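Local coordinates for protein gamma-glutamyl phosphate reductase (Thermotoga maritima, PDB 1O20) that probably catalyses the NADPH-dependent reduction of L-glutamyl phosphate to glutamate semialdehyde, the second step of proline biosynthesis from glutamate, at residues I126-T140 and N152-N166. Numbering follows the deposited sequence.
Sequences IGPIGIIYESRPNVT and NTILLRGGSDALNSN
The parallel strands 129-132 and 154-157 of a beta-alpha-beta unit pair in register, Ile-129 beside Ile-154 through Ile-132 beside Arg-157, with helix 138-149 as the crossover. Ile-129 and Ile-131 each give N-H and C=O to this pairing; at the end Tyr-133 N reaches Arg-157 O (2.9 Å). On the helix-facing side, Ile-131 CG1 meets Ile-154 CD1 at 3.6 Å, and Leu-156 CD2 touches Tyr-133 CE2. Where the strands begin, OD1 of Asn-152 accepts a hydrogen bond from Gly-127 N (2.9 Å), while its ND2 is bonded to Leu-412 O. The unit forms the middle of a four-stranded parallel sheet in this aldehyde dehydrogenase-family chain, 187-189 flanking one strand and 210-213 the other. Past the strand ends both segments run through loops toward their helices, and the Tyr-133 side chain packs between them. With CG set between backbone N and carbonyl carbon (chi1 59°), its ring lies flat over Gly-158, whose CA sits 3.5 Å from the ring centroid in a CH-pi contact; a side chain on that glycine would strike the ring. Tyr-133 OH donates to Thr-140 OG1 (2.6 Å), which in turn donates to Asn-166 OD1 (2.7 Å) from well above the amide's carbonyl plane, a buried chain of two hydrogen bonds that links the end of strand 129-132 to Thr-140 and Asn-166 in the two helices. Replacing Tyr-133 by an alanine would probably open a gap over Gly-158 and leave Thr-140 OG1 without its phenolic donor. On the opposite side of the sheet Arg-157, bent at chi2 (-92°), lays CD against Ile-132 CG2, and its NH2 bonds Thr-193 O. Beyond the strands, Gly-159 N bonds Glu-134 O, and Ala-162 CB packs 3.4 Å from Ser-135 O.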
loop_
_atom_site.group_PDB
_atom_site.type_symbol
_atom_site.label_atom_id
_atom_site.label_comp_id
_atom_site.label_asym_id
_atom_site.label_seq_id
_atom_site.Cartn_x
_atom_site.Cartn_y
_atom_site.Cartn_z
ATOM N N ILE A 126 10.209 -1.240 -14.367
ATOM C CA ILE A 126 9.346 -2.397 -14.651
ATOM C C ILE A 126 8.564 -2.314 -15.962
ATOM O O ILE A 126 8.384 -3.342 -16.640
ATOM C CB ILE A 126 8.485 -2.795 -13.433
ATOM C CG1 ILE A 126 7.753 -4.093 -13.721
ATOM C CG2 ILE A 126 7.459 -1.726 -13.070
ATOM C CD1 ILE A 126 7.200 -4.726 -12.445
ATOM N N GLY A 127 8.191 -1.104 -16.386
ATOM C CA GLY A 127 7.300 -0.923 -17.515
ATOM C C GLY A 127 6.016 -0.180 -17.193
ATOM O O GLY A 127 5.823 0.274 -16.112
ATOM N N PRO A 128 5.114 -0.059 -18.147
ATOM C CA PRO A 128 3.866 0.681 -17.919
ATOM C C PRO A 128 3.073 0.021 -16.831
ATOM O O PRO A 128 2.972 -1.221 -16.812
ATOM C CB PRO A 128 3.159 0.612 -19.278
ATOM C CG PRO A 128 4.254 0.326 -20.214
ATOM C CD PRO A 128 5.153 -0.624 -19.490
ATOM N N ILE A 129 2.570 0.837 -15.915
ATOM C CA ILE A 129 1.764 0.395 -14.807
ATOM C C ILE A 129 0.321 0.815 -14.990
ATOM O O ILE A 129 0.054 1.978 -15.240
ATOM C CB ILE A 129 2.298 1.023 -13.498
ATOM C CG1 ILE A 129 3.765 0.630 -13.277
ATOM C CG2 ILE A 129 1.482 0.567 -12.350
ATOM C CD1 ILE A 129 4.421 1.376 -12.155
ATOM N N GLY A 130 -0.590 -0.148 -14.868
ATOM C CA GLY A 130 -2.007 0.127 -14.721
ATOM C C GLY A 130 -2.440 0.292 -13.269
ATOM O O GLY A 130 -2.247 -0.603 -12.441
ATOM N N ILE A 131 -3.051 1.427 -12.957
ATOM C CA ILE A 131 -3.612 1.650 -11.635
ATOM C C ILE A 131 -5.144 1.642 -11.742
ATOM O O ILE A 131 -5.736 2.443 -12.465
ATOM C CB ILE A 131 -3.117 2.987 -11.024
ATOM C CG1 ILE A 131 -1.590 3.056 -11.029
ATOM C CG2 ILE A 131 -3.625 3.132 -9.629
ATOM C CD1 ILE A 131 -0.905 2.152 -9.980
ATOM N N ILE A 132 -5.771 0.737 -10.997
ATOM C CA ILE A 132 -7.210 0.612 -10.978
ATOM C C ILE A 132 -7.654 0.973 -9.582
ATOM O O ILE A 132 -7.343 0.279 -8.624
ATOM C CB ILE A 132 -7.658 -0.790 -11.367
ATOM C CG1 ILE A 132 -7.134 -1.122 -12.770
ATOM C CG2 ILE A 132 -9.189 -0.857 -11.342
ATOM C CD1 ILE A 132 -6.854 -2.557 -13.003
ATOM N N TYR A 133 -8.351 2.093 -9.478
ATOM C CA TYR A 133 -8.647 2.675 -8.188
ATOM C C TYR A 133 -10.042 3.252 -8.194
ATOM O O TYR A 133 -10.741 3.226 -9.213
ATOM C CB TYR A 133 -7.591 3.732 -7.794
ATOM C CG TYR A 133 -7.415 4.920 -8.740
ATOM C CD1 TYR A 133 -7.789 6.190 -8.356
ATOM C CD2 TYR A 133 -6.811 4.780 -9.984
ATOM C CE1 TYR A 133 -7.602 7.307 -9.189
ATOM C CE2 TYR A 133 -6.655 5.901 -10.846
ATOM C CZ TYR A 133 -7.037 7.147 -10.433
ATOM O OH TYR A 133 -6.859 8.261 -11.228
ATOM N N GLU A 134 -10.487 3.675 -7.025
ATOM C CA GLU A 134 -11.874 4.145 -6.850
ATOM C C GLU A 134 -11.836 5.660 -6.786
ATOM O O GLU A 134 -11.332 6.310 -7.729
ATOM C CB GLU A 134 -12.556 3.575 -5.576
ATOM C CG GLU A 134 -12.276 2.143 -5.188
ATOM C CD GLU A 134 -13.346 1.179 -5.623
ATOM O OE1 GLU A 134 -13.868 1.346 -6.754
ATOM O OE2 GLU A 134 -13.628 0.231 -4.844
ATOM N N SER A 135 -12.271 6.212 -5.659
ATOM C CA SER A 135 -12.728 7.575 -5.589
ATOM C C SER A 135 -11.755 8.637 -5.013
ATOM O O SER A 135 -12.102 9.818 -5.048
ATOM C CB SER A 135 -13.977 7.604 -4.699
ATOM O OG SER A 135 -13.605 7.849 -3.327
ATOM N N ARG A 136 -10.617 8.282 -4.422
ATOM C CA ARG A 136 -9.749 9.324 -3.812
ATOM C C ARG A 136 -8.893 9.984 -4.897
ATOM O O ARG A 136 -7.966 9.346 -5.402
ATOM C CB ARG A 136 -8.814 8.779 -2.725
ATOM C CG ARG A 136 -9.312 7.641 -1.828
ATOM C CD ARG A 136 -8.347 7.183 -0.708
ATOM N NE ARG A 136 -9.027 6.290 0.246
ATOM C CZ ARG A 136 -9.376 6.600 1.494
ATOM N NH1 ARG A 136 -9.135 7.807 2.002
ATOM N NH2 ARG A 136 -9.984 5.689 2.248
ATOM N N PRO A 137 -9.182 11.226 -5.285
ATOM C CA PRO A 137 -8.459 11.826 -6.406
ATOM C C PRO A 137 -6.957 12.030 -6.175
ATOM O O PRO A 137 -6.224 12.041 -7.145
ATOM C CB PRO A 137 -9.175 13.176 -6.631
ATOM C CG PRO A 137 -10.436 13.074 -5.834
ATOM C CD PRO A 137 -10.166 12.156 -4.730
ATOM N N ASN A 138 -6.506 12.207 -4.937
ATOM C CA ASN A 138 -5.057 12.299 -4.652
ATOM C C ASN A 138 -4.255 11.111 -5.183
ATOM O O ASN A 138 -3.080 11.261 -5.516
ATOM C CB ASN A 138 -4.774 12.428 -3.158
ATOM C CG ASN A 138 -5.360 11.265 -2.355
ATOM O OD1 ASN A 138 -6.584 11.068 -2.347
ATOM N ND2 ASN A 138 -4.493 10.480 -1.693
ATOM N N VAL A 139 -4.899 9.951 -5.261
ATOM C CA VAL A 139 -4.261 8.727 -5.703
ATOM C C VAL A 139 -3.755 8.929 -7.104
ATOM O O VAL A 139 -2.709 8.414 -7.459
ATOM C CB VAL A 139 -5.242 7.544 -5.623
ATOM C CG1 VAL A 139 -4.744 6.321 -6.395
ATOM C CG2 VAL A 139 -5.520 7.196 -4.128
ATOM N N THR A 140 -4.487 9.727 -7.871
ATOM C CA THR A 140 -4.115 10.086 -9.228
ATOM C C THR A 140 -2.702 10.670 -9.321
ATOM O O THR A 140 -1.910 10.266 -10.156
ATOM C CB THR A 140 -5.160 11.078 -9.770
ATOM O OG1 THR A 140 -6.451 10.438 -9.774
ATOM C CG2 THR A 140 -4.895 11.474 -11.222
ATOM N N ASN A 152 8.624 4.564 -15.131
ATOM C CA ASN A 152 7.459 3.848 -15.634
ATOM C C ASN A 152 6.313 4.743 -16.140
ATOM O O ASN A 152 5.958 5.714 -15.509
ATOM C CB ASN A 152 6.941 2.951 -14.499
ATOM C CG ASN A 152 8.009 2.006 -13.968
ATOM O OD1 ASN A 152 8.565 1.214 -14.725
ATOM N ND2 ASN A 152 8.339 2.130 -12.716
ATOM N N THR A 153 5.715 4.420 -17.281
ATOM C CA THR A 153 4.500 5.127 -17.658
ATOM C C THR A 153 3.316 4.574 -16.837
ATOM O O THR A 153 3.431 3.545 -16.147
ATOM C CB THR A 153 4.238 5.053 -19.147
ATOM O OG1 THR A 153 4.159 3.678 -19.546
ATOM C CG2 THR A 153 5.382 5.628 -19.937
ATOM N N ILE A 154 2.196 5.262 -16.938
ATOM C CA ILE A 154 0.994 4.908 -16.195
ATOM C C ILE A 154 -0.324 5.090 -16.939
ATOM O O ILE A 154 -0.605 6.113 -17.608
ATOM C CB ILE A 154 1.009 5.672 -14.844
ATOM C CG1 ILE A 154 -0.056 5.158 -13.883
ATOM C CG2 ILE A 154 0.794 7.132 -15.070
ATOM C CD1 ILE A 154 0.043 5.864 -12.523
ATOM N N LEU A 155 -1.149 4.079 -16.785
ATOM C CA LEU A 155 -2.502 4.067 -17.278
ATOM C C LEU A 155 -3.445 4.069 -16.082
ATOM O O LEU A 155 -3.477 3.157 -15.318
ATOM C CB LEU A 155 -2.730 2.820 -18.121
ATOM C CG LEU A 155 -4.116 2.713 -18.745
ATOM C CD1 LEU A 155 -4.429 3.921 -19.636
ATOM C CD2 LEU A 155 -4.235 1.456 -19.556
ATOM N N LEU A 156 -4.199 5.135 -15.949
ATOM C CA LEU A 156 -5.056 5.386 -14.801
ATOM C C LEU A 156 -6.499 5.054 -15.144
ATOM O O LEU A 156 -7.030 5.522 -16.157
ATOM C CB LEU A 156 -4.971 6.871 -14.423
ATOM C CG LEU A 156 -3.576 7.334 -13.981
ATOM C CD1 LEU A 156 -3.444 8.798 -14.179
ATOM C CD2 LEU A 156 -3.317 6.942 -12.533
ATOM N N ARG A 157 -7.113 4.247 -14.305
ATOM C CA ARG A 157 -8.564 4.061 -14.286
ATOM C C ARG A 157 -9.109 4.228 -12.843
ATOM O O ARG A 157 -8.976 3.364 -11.979
ATOM C CB ARG A 157 -8.933 2.709 -14.913
ATOM C CG ARG A 157 -10.425 2.446 -15.064
ATOM C CD ARG A 157 -10.973 1.716 -13.839
ATOM N NE ARG A 157 -12.408 1.720 -13.750
ATOM C CZ ARG A 157 -13.068 1.699 -12.605
ATOM N NH1 ARG A 157 -12.438 1.712 -11.417
ATOM N NH2 ARG A 157 -14.372 1.709 -12.648
ATOM N N GLY A 158 -9.651 5.401 -12.562
ATOM C CA GLY A 158 -10.279 5.632 -11.280
ATOM C C GLY A 158 -11.802 5.413 -11.296
ATOM O O GLY A 158 -12.393 5.010 -12.283
ATOM N N GLY A 159 -12.442 5.781 -10.197
ATOM C CA GLY A 159 -13.870 5.551 -9.995
ATOM C C GLY A 159 -14.733 6.553 -10.723
ATOM O O GLY A 159 -14.331 7.681 -10.990
ATOM N N SER A 160 -15.956 6.154 -11.012
ATOM C CA SER A 160 -16.868 7.022 -11.699
ATOM C C SER A 160 -17.237 8.218 -10.785
ATOM O O SER A 160 -17.584 9.293 -11.266
ATOM C CB SER A 160 -18.093 6.213 -12.169
ATOM O OG SER A 160 -19.037 6.035 -11.124
ATOM N N ASP A 161 -17.112 8.047 -9.477
ATOM C CA ASP A 161 -17.433 9.148 -8.536
ATOM C C ASP A 161 -16.484 10.371 -8.640
ATOM O O ASP A 161 -16.926 11.491 -8.472
ATOM C CB ASP A 161 -17.445 8.610 -7.110
ATOM C CG ASP A 161 -18.637 7.705 -6.843
ATOM O OD1 ASP A 161 -19.544 7.560 -7.737
ATOM O OD2 ASP A 161 -18.764 7.106 -5.749
ATOM N N ALA A 162 -15.212 10.111 -8.979
ATOM C CA ALA A 162 -14.118 11.070 -9.009
ATOM C C ALA A 162 -13.750 11.473 -10.425
ATOM O O ALA A 162 -12.750 12.145 -10.636
ATOM C CB ALA A 162 -12.861 10.459 -8.332
ATOM N N LEU A 163 -14.561 11.067 -11.398
ATOM C CA LEU A 163 -14.246 11.240 -12.806
ATOM C C LEU A 163 -13.947 12.676 -13.208
ATOM O O LEU A 163 -13.002 12.928 -13.939
ATOM C CB LEU A 163 -15.389 10.714 -13.673
ATOM C CG LEU A 163 -15.172 10.885 -15.177
ATOM C CD1 LEU A 163 -13.950 10.087 -15.623
ATOM C CD2 LEU A 163 -16.417 10.447 -15.915
ATOM N N ASN A 164 -14.757 13.629 -12.776
ATOM C CA ASN A 164 -14.476 15.013 -13.163
ATOM C C ASN A 164 -13.169 15.508 -12.529
ATOM O O ASN A 164 -12.355 16.143 -13.198
ATOM C CB ASN A 164 -15.632 15.939 -12.802
ATOM C CG ASN A 164 -16.948 15.518 -13.466
ATOM O OD1 ASN A 164 -17.194 15.853 -14.584
ATOM N ND2 ASN A 164 -17.757 14.737 -12.757
ATOM N N SER A 165 -12.975 15.179 -11.257
ATOM C CA SER A 165 -11.783 15.568 -10.522
ATOM C C SER A 165 -10.553 14.994 -11.219
ATOM O O SER A 165 -9.555 15.697 -11.459
ATOM C CB SER A 165 -11.855 15.062 -9.084
ATOM O OG SER A 165 -12.933 15.675 -8.377
ATOM N N ASN A 166 -10.619 13.711 -11.553
ATOM C CA ASN A 166 -9.476 13.039 -12.121
ATOM C C ASN A 166 -9.145 13.529 -13.514
ATOM O O ASN A 166 -7.962 13.632 -13.864
ATOM C CB ASN A 166 -9.644 11.528 -12.090
ATOM C CG ASN A 166 -9.554 10.956 -10.676
ATOM O OD1 ASN A 166 -8.933 11.552 -9.786
ATOM N ND2 ASN A 166 -10.157 9.800 -10.473
HETATM O O HOH W 1 -14.754 2.438 -8.908
#